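Local atomic coordinates of mirolysin (Tannerella forsythia, PDB entry 6R7V), a protein that probably cleaves peptide bonds as a zinc-dependent metallopeptidase of the pappalysin family, kept latent in this zymogen form by a cysteine switch. Residues 51-56 and 116-121. The protein carries 1 engineered substitution. Numbering follows the deposited sequence.
Sequences VHVVYN and NGITRT
Val-51, Val-53 and Tyr-55 bond through their backbones to residues 117-121, joining the two strands in parallel at an axis separation of 4.7 Å and an angle of 18°. Five N-H···O=C bonds make the ladder: Val-51 N to Gly-117 O, Thr-119 N to Val-51 O, Val-53 N to Thr-119 O, Thr-121 N to Val-53 O, and Tyr-55 N to Thr-121 O. CA-H groups of Ile-118 and Arg-120 supplement it, approaching the oxygens of Val-51 and Val-53. Before the strand, Asn-116 forms an Asx turn, its OD1 accepting from Ile-118 N at 3.1 Å.

On one face, His-52 and Thr-119 lie side by side. Thr-119 OG1 sits between its own backbone N and carbonyl carbon (chi1 69°) and meets the imidazole edge in the ring plane, 2.7 Å from His-52 ND1, in a hydrogen bond whose direction is open. A water donates to Val-53 O at 3.0 Å and also bonds the hydroxyls of Thr-119 and Thr-121. The other imidazole nitrogen, NE2, bonds Asn-153 on the neighbouring strand 152-157, while Trp-146 and Trp-155 pack against the ring.

Val-51, Val-53, Ile-118 and Arg-120 occupy the opposite face, where the first three touch Ile-67 of helix 64-77. Val-53 CG2 lies over one face of the Arg-120 guanidinium, 3.8 Å from NH1; that group is held by Ile-62 O and a salt bridge to Asp-64. Tyr-55 turns its ring edge to Arg-120, with CE1 4.1 Å from CB.

The contact thus joins strand 118-122 to strand 45-55 within the mixed sheet. With both ring nitrogens of buried His-52 hydrogen-bonded, its imidazole is fixed in rotation, and the shared water extends the polar link from Thr-119 to Thr-121 and the Val-53 carbonyl.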
# COMPACT_ATOMS: atom_id res chain seq x y z
N VAL A 51 4.61 -12.23 -5.72
CA VAL A 51 5.74 -11.64 -4.96
C VAL A 51 7.03 -11.96 -5.69
O VAL A 51 7.35 -13.15 -5.89
CB VAL A 51 5.76 -12.17 -3.52
CG1 VAL A 51 6.93 -11.56 -2.74
CG2 VAL A 51 4.44 -11.83 -2.83
N HIS A 52 7.76 -10.91 -6.06
CA HIS A 52 9.04 -11.04 -6.74
C HIS A 52 10.16 -10.82 -5.77
O HIS A 52 10.40 -9.66 -5.42
CB HIS A 52 9.20 -10.05 -7.91
CG HIS A 52 8.08 -10.07 -8.90
ND1 HIS A 52 7.94 -11.11 -9.79
CD2 HIS A 52 7.12 -9.14 -9.14
CE1 HIS A 52 6.87 -10.81 -10.53
NE2 HIS A 52 6.36 -9.62 -10.19
N VAL A 53 10.85 -11.89 -5.34
CA VAL A 53 12.01 -11.74 -4.45
C VAL A 53 13.22 -11.53 -5.34
O VAL A 53 13.53 -12.40 -6.17
CB VAL A 53 12.19 -12.93 -3.49
CG1 VAL A 53 13.38 -12.72 -2.55
CG2 VAL A 53 10.91 -13.20 -2.69
N VAL A 54 13.89 -10.37 -5.19
CA VAL A 54 15.07 -10.04 -5.99
C VAL A 54 16.21 -9.96 -4.99
O VAL A 54 16.17 -9.12 -4.09
CB VAL A 54 14.83 -8.73 -6.79
CG1 VAL A 54 16.05 -8.40 -7.64
CG2 VAL A 54 13.56 -8.82 -7.67
N TYR A 55 17.19 -10.85 -5.11
CA TYR A 55 18.18 -10.98 -4.05
C TYR A 55 19.58 -11.01 -4.55
O TYR A 55 19.89 -11.67 -5.55
CB TYR A 55 17.87 -12.26 -3.22
CG TYR A 55 17.98 -13.57 -3.97
CD1 TYR A 55 16.91 -14.06 -4.73
CD2 TYR A 55 19.14 -14.33 -3.91
CE1 TYR A 55 17.03 -15.23 -5.47
CE2 TYR A 55 19.27 -15.51 -4.64
CZ TYR A 55 18.20 -15.96 -5.41
OH TYR A 55 18.31 -17.14 -6.10
N ASN A 56 20.47 -10.38 -3.78
CA ASN A 56 21.90 -10.30 -4.06
C ASN A 56 22.67 -11.19 -3.10
O ASN A 56 23.85 -11.45 -3.31
CB ASN A 56 22.34 -8.84 -3.94
CG ASN A 56 23.82 -8.56 -4.08
OD1 ASN A 56 24.47 -8.05 -3.14
ND2 ASN A 56 24.39 -8.93 -5.23
N ASN A 116 3.40 -20.89 -7.66
CA ASN A 116 3.02 -20.72 -6.25
C ASN A 116 2.84 -19.21 -5.98
O ASN A 116 2.54 -18.84 -4.84
CB ASN A 116 4.07 -21.33 -5.29
CG ASN A 116 5.45 -20.71 -5.39
OD1 ASN A 116 5.77 -19.94 -6.31
ND2 ASN A 116 6.32 -21.03 -4.43
N GLY A 117 3.09 -18.35 -7.00
CA GLY A 117 2.94 -16.90 -6.91
C GLY A 117 4.14 -16.20 -6.32
O GLY A 117 4.05 -15.03 -5.90
N ILE A 118 5.29 -16.91 -6.23
CA ILE A 118 6.54 -16.36 -5.74
C ILE A 118 7.59 -16.56 -6.83
O ILE A 118 7.80 -17.70 -7.29
CB ILE A 118 6.97 -17.02 -4.41
CG1 ILE A 118 5.91 -16.81 -3.29
CG2 ILE A 118 8.38 -16.52 -3.98
CD1 ILE A 118 6.08 -17.71 -2.04
N THR A 119 8.26 -15.47 -7.24
CA THR A 119 9.37 -15.60 -8.18
C THR A 119 10.65 -15.29 -7.43
O THR A 119 10.62 -14.58 -6.42
CB THR A 119 9.23 -14.69 -9.40
OG1 THR A 119 9.38 -13.31 -9.02
CG2 THR A 119 7.90 -14.89 -10.16
N ARG A 120 11.76 -15.83 -7.91
CA ARG A 120 13.07 -15.66 -7.31
C ARG A 120 14.04 -15.25 -8.39
O ARG A 120 14.22 -15.99 -9.37
CB ARG A 120 13.56 -16.96 -6.64
CG ARG A 120 12.58 -17.60 -5.66
CD ARG A 120 12.92 -17.19 -4.27
NE ARG A 120 11.98 -17.69 -3.27
CZ ARG A 120 11.96 -17.23 -2.04
NH1 ARG A 120 12.82 -16.29 -1.67
NH2 ARG A 120 11.08 -17.69 -1.16
N THR A 121 14.70 -14.10 -8.22
CA THR A 121 15.64 -13.58 -9.20
C THR A 121 16.91 -13.18 -8.50
O THR A 121 16.90 -12.26 -7.68
CB THR A 121 15.06 -12.36 -9.95
OG1 THR A 121 13.77 -12.70 -10.46
CG2 THR A 121 16.00 -11.87 -11.09
O HOH W 1 11.86 -12.25 -8.60